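Local atomic coordinates of diaminopimelate decarboxylase (Phaeodactylum tricornutum, PDB entry 7JPJ), a protein that probably catalyses the pyridoxal 5'-phosphate-dependent decarboxylation of diaminopimelate to lysine, the last step of lysine biosynthesis, working as a dimer. Residues Val350-His355 with Gln376-Ala381; Ala19-Asp22 with Pro28-Ala31. One frame throughout, in Å; residues are numbered along the deposited sequence.

Contact 1. Residues Val350-His355 with Gln376-Ala381; sequences VVVVGH and QELRAA
V350 and Q376 form an antiparallel hydrogen-bonded pair, the only bridge between the two segments, where strands 347-353 and 373-379 meet in the curled mixed sheet of the beta domain, the part that accompanies the TIM-barrel domain in this decarboxylase family. Q376 N donates to V350 O at 3.3 Å, while the return bond from V350 N to Q376 O is weak. Past this pair residues 350-353 and 376-379 turn away from each other, their axes at 87°, and side chains take over from backbone bonds. V350 holds CG1 anti to its carbonyl carbon (chi1 -59°), which leaves CG2 between the backbone N and the carbonyl carbon and directed at L378. L378 likewise carries CG anti to its carbonyl carbon, and its side chain meets that of V350 at about a right angle, one methyl group against another. V352, two residues on, also points toward segment 376-381 and adds a looser touch. V350 also rests on L310 and T308, and L378 on I333. A single methyl thus serves both valines: L378 CD1 lies 3.7 Å from V350 CG2 and 4.4 Å from V352 CG2.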
loop_
_atom_site.group_PDB
_atom_site.type_symbol
_atom_site.label_atom_id
_atom_site.label_comp_id
_atom_site.label_asym_id
_atom_site.label_seq_id
_atom_site.Cartn_x
_atom_site.Cartn_y
_atom_site.Cartn_z
ATOM N N VAL A 350 24.298 3.534 -7.524
ATOM C CA VAL A 350 23.122 4.303 -7.906
ATOM C C VAL A 350 22.066 4.198 -6.812
ATOM O O VAL A 350 22.159 3.382 -5.893
ATOM C CB VAL A 350 22.526 3.834 -9.253
ATOM C CG1 VAL A 350 23.552 3.959 -10.377
ATOM C CG2 VAL A 350 22.006 2.408 -9.135
ATOM N N VAL A 351 21.057 5.058 -6.929
ATOM C CA VAL A 351 19.822 4.978 -6.161
ATOM C C VAL A 351 18.705 4.652 -7.139
ATOM O O VAL A 351 18.663 5.202 -8.246
ATOM C CB VAL A 351 19.536 6.295 -5.411
ATOM C CG1 VAL A 351 18.148 6.278 -4.797
ATOM C CG2 VAL A 351 20.587 6.541 -4.347
ATOM N N VAL A 352 17.813 3.747 -6.745
ATOM C CA VAL A 352 16.723 3.288 -7.601
ATOM C C VAL A 352 15.421 3.891 -7.092
ATOM O O VAL A 352 15.066 3.720 -5.919
ATOM C CB VAL A 352 16.644 1.754 -7.642
ATOM C CG1 VAL A 352 15.589 1.305 -8.642
ATOM C CG2 VAL A 352 18.002 1.168 -7.995
ATOM N N VAL A 353 14.707 4.594 -7.971
ATOM C CA VAL A 353 13.448 5.233 -7.616
ATOM C C VAL A 353 12.339 4.687 -8.506
ATOM O O VAL A 353 12.576 4.155 -9.595
ATOM C CB VAL A 353 13.513 6.771 -7.724
ATOM C CG1 VAL A 353 14.610 7.327 -6.825
ATOM C CG2 VAL A 353 13.717 7.197 -9.169
ATOM N N GLY A 354 11.100 4.835 -8.021
ATOM C CA GLY A 354 9.941 4.372 -8.751
ATOM C C GLY A 354 9.326 5.446 -9.636
ATOM O O GLY A 354 9.687 6.620 -9.585
ATOM N N HIS A 355 8.362 5.016 -10.453
ATOM C CA HIS A 355 7.729 5.897 -11.426
ATOM C C HIS A 355 6.594 6.733 -10.844
ATOM O O HIS A 355 6.050 7.581 -11.560
ATOM C CB HIS A 355 7.211 5.079 -12.617
ATOM C CG HIS A 355 6.179 4.054 -12.253
ATOM N ND1 HIS A 355 5.489 3.328 -13.201
ATOM C CD2 HIS A 355 5.724 3.629 -11.051
ATOM C CE1 HIS A 355 4.653 2.502 -12.597
ATOM N NE2 HIS A 355 4.775 2.665 -11.293
ATOM N N GLN A 376 23.234 0.982 -3.956
ATOM C CA GLN A 376 23.707 -0.371 -4.209
ATOM C C GLN A 376 24.665 -0.363 -5.393
ATOM O O GLN A 376 24.435 0.336 -6.385
ATOM C CB GLN A 376 22.540 -1.327 -4.483
ATOM C CG GLN A 376 21.506 -1.392 -3.367
ATOM C CD GLN A 376 20.578 -2.592 -3.491
ATOM O OE1 GLN A 376 20.856 -3.535 -4.234
ATOM N NE2 GLN A 376 19.465 -2.559 -2.763
ATOM N N GLU A 377 25.748 -1.129 -5.283
ATOM C CA GLU A 377 26.679 -1.294 -6.393
ATOM C C GLU A 377 26.089 -2.313 -7.359
ATOM O O GLU A 377 25.971 -3.497 -7.026
ATOM C CB GLU A 377 28.050 -1.732 -5.887
ATOM C CG GLU A 377 29.220 -1.291 -6.765
ATOM C CD GLU A 377 30.557 -1.838 -6.281
ATOM O OE1 GLU A 377 31.349 -2.341 -7.112
ATOM O OE2 GLU A 377 30.813 -1.768 -5.060
ATOM N N LEU A 378 25.696 -1.856 -8.545
ATOM C CA LEU A 378 25.103 -2.711 -9.563
ATOM C C LEU A 378 25.863 -2.545 -10.872
ATOM O O LEU A 378 26.798 -1.747 -10.979
ATOM C CB LEU A 378 23.613 -2.401 -9.761
ATOM C CG LEU A 378 22.804 -2.098 -8.503
ATOM C CD1 LEU A 378 21.602 -1.231 -8.837
ATOM C CD2 LEU A 378 22.372 -3.389 -7.836
ATOM N N ARG A 379 25.459 -3.326 -11.872
ATOM C CA ARG A 379 26.009 -3.166 -13.209
ATOM C C ARG A 379 25.623 -1.803 -13.765
ATOM O O ARG A 379 24.489 -1.347 -13.594
ATOM C CB ARG A 379 25.499 -4.279 -14.128
ATOM C CG ARG A 379 25.820 -4.081 -15.605
ATOM C CD ARG A 379 25.167 -5.153 -16.467
ATOM N NE ARG A 379 25.329 -4.896 -17.897
ATOM C CZ ARG A 379 24.467 -4.197 -18.632
ATOM N NH1 ARG A 379 23.384 -3.679 -18.070
ATOM N NH2 ARG A 379 24.687 -4.012 -19.926
ATOM N N ALA A 380 26.581 -1.140 -14.404
ATOM C CA ALA A 380 26.301 0.121 -15.077
ATOM C C ALA A 380 25.131 -0.051 -16.029
ATOM O O ALA A 380 25.145 -0.930 -16.897
ATOM C CB ALA A 380 27.539 0.603 -15.829
ATOM N N ALA A 381 24.107 0.774 -15.853
ATOM C CA ALA A 381 22.852 0.624 -16.573
ATOM C C ALA A 381 22.673 1.770 -17.555
ATOM O O ALA A 381 22.786 2.942 -17.179
ATOM C CB ALA A 381 21.668 0.569 -15.605
#

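Contact 2. Residues Ala19-Asp22 with Pro28-Ala31; sequences ACID and PLYA
L29 reaches from its strand toward helix 14-24 and sets its two methyl groups against consecutive helical residues, C20 and I21, an example of a helix packed on a beta sheet, with one branched leucine at the centre of this contact. The fork at CG makes this possible. CD1 meets the side chain of C20, 4.0 Å from C20 CB, whereas CD2 lies over the helix backbone, 3.6 Å from I21 CA and also 4.0 Å from C20 O.

L29 has chi1 of 60°, with CG lodged between its own backbone N and carbonyl carbon, and from there the fork brings both methyls up to the helix. I21 places CG1 anti to its carbonyl carbon (chi1 -58°), beside the backbone N, and this branch lies 4.0 Å from L29 CD2. The side chains of I21 and L29 cross at about a right angle; the leucine methyl meets the CG1 methylene and, closer still, the CA of the isoleucine. C20 points more directly at the strand than I21 does. Its SG extends past the leucine to A31, where SG and A31 CB are 4.5 Å apart, a marginal touch.

No hydrogen bond links the two segments; the interface is largely apolar, with the backbone oxygen of C20 as its one polar atom in touch, and all four residues that meet are buried.

Around this packing, strand 29-33 runs between strand 289-300, its antiparallel neighbour, and strand 412-415, its parallel one. L29 rests on V292 and V413, C20 reaches V415, and I21 touches K294, so helix 14-24 lies against all three strands of this part of the mixed sheet.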
loop_
_atom_site.group_PDB
_atom_site.type_symbol
_atom_site.label_atom_id
_atom_site.label_comp_id
_atom_site.label_asym_id
_atom_site.label_seq_id
_atom_site.Cartn_x
_atom_site.Cartn_y
_atom_site.Cartn_z
ATOM N N ALA A 19 12.498 -13.220 -22.468
ATOM C CA ALA A 19 11.415 -14.143 -22.793
ATOM C C ALA A 19 10.158 -13.827 -21.990
ATOM O O ALA A 19 9.039 -13.930 -22.508
ATOM C CB ALA A 19 11.863 -15.585 -22.551
ATOM N N CYS A 20 10.325 -13.437 -20.720
ATOM C CA CYS A 20 9.179 -13.054 -19.902
ATOM C C CYS A 20 8.548 -11.763 -20.402
ATOM O O CYS A 20 7.317 -11.654 -20.477
ATOM C CB CYS A 20 9.605 -12.896 -18.444
ATOM S SG CYS A 20 10.289 -14.372 -17.697
ATOM N N ILE A 21 9.375 -10.771 -20.740
ATOM C CA ILE A 21 8.859 -9.480 -21.189
ATOM C C ILE A 21 8.023 -9.645 -22.453
ATOM O O ILE A 21 6.957 -9.033 -22.593
ATOM C CB ILE A 21 10.018 -8.488 -21.398
ATOM C CG1 ILE A 21 10.805 -8.317 -20.098
ATOM C CG2 ILE A 21 9.488 -7.147 -21.871
ATOM C CD1 ILE A 21 11.972 -7.375 -20.214
ATOM N N ASP A 22 8.491 -10.474 -23.389
ATOM C CA ASP A 22 7.718 -10.745 -24.599
ATOM C C ASP A 22 6.388 -11.420 -24.279
ATOM O O ASP A 22 5.368 -11.121 -24.909
ATOM C CB ASP A 22 8.543 -11.597 -25.561
ATOM C CG ASP A 22 9.811 -10.897 -26.021
ATOM O OD1 ASP A 22 10.240 -9.925 -25.359
ATOM O OD2 ASP A 22 10.402 -11.349 -27.028
ATOM N N PRO A 28 6.329 -3.129 -16.578
ATOM C CA PRO A 28 6.826 -4.099 -15.595
ATOM C C PRO A 28 6.012 -5.386 -15.551
ATOM O O PRO A 28 4.936 -5.447 -16.147
ATOM C CB PRO A 28 6.701 -3.338 -14.277
ATOM C CG PRO A 28 5.523 -2.462 -14.484
ATOM C CD PRO A 28 5.530 -2.068 -15.940
ATOM N N LEU A 29 6.520 -6.399 -14.851
ATOM C CA LEU A 29 5.811 -7.664 -14.717
ATOM C C LEU A 29 6.358 -8.423 -13.518
ATOM O O LEU A 29 7.469 -8.167 -13.050
ATOM C CB LEU A 29 5.932 -8.512 -15.989
ATOM C CG LEU A 29 7.350 -8.902 -16.417
ATOM C CD1 LEU A 29 7.671 -10.352 -16.061
ATOM C CD2 LEU A 29 7.536 -8.658 -17.906
ATOM N N TYR A 30 5.550 -9.355 -13.021
ATOM C CA TYR A 30 5.968 -10.298 -11.994
ATOM C C TYR A 30 6.337 -11.616 -12.661
ATOM O O TYR A 30 5.583 -12.124 -13.500
ATOM C CB TYR A 30 4.864 -10.540 -10.963
ATOM C CG TYR A 30 4.394 -9.323 -10.190
ATOM C CD1 TYR A 30 5.093 -8.867 -9.080
ATOM C CD2 TYR A 30 3.227 -8.658 -10.547
ATOM C CE1 TYR A 30 4.656 -7.767 -8.363
ATOM C CE2 TYR A 30 2.783 -7.556 -9.837
ATOM C CZ TYR A 30 3.498 -7.117 -8.745
ATOM O OH TYR A 30 3.057 -6.026 -8.035
ATOM N N ALA A 31 7.488 -12.165 -12.288
ATOM C CA ALA A 31 7.953 -13.447 -12.797
ATOM C C ALA A 31 8.037 -14.439 -11.647
ATOM O O ALA A 31 8.665 -14.154 -10.623
ATOM C CB ALA A 31 9.314 -13.308 -13.481
#

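Overall arrangement
Contacts 1 and 2 illustrate two ways in which parts of one curled sheet make contacts: strand pairing in the first, a helix packed on a strand in the second. Their centres are 19 Å apart and their nearest atoms about 5 Å, without touching, and they lie on the same side of the chain's centre. The route between them through the sheet runs from strand 29-33 to 289-300, then 308-312 and finally 347-353. Neither belongs to the D-lysine pocket of K240, V241, R243 and R321, although the side chain of Q376 is about 14 Å from a bound D-lysine. H355, at the end of segment 350-355, hydrogen-bonds through ND1 to E105 of the second subunit; no other chain touches contact 2.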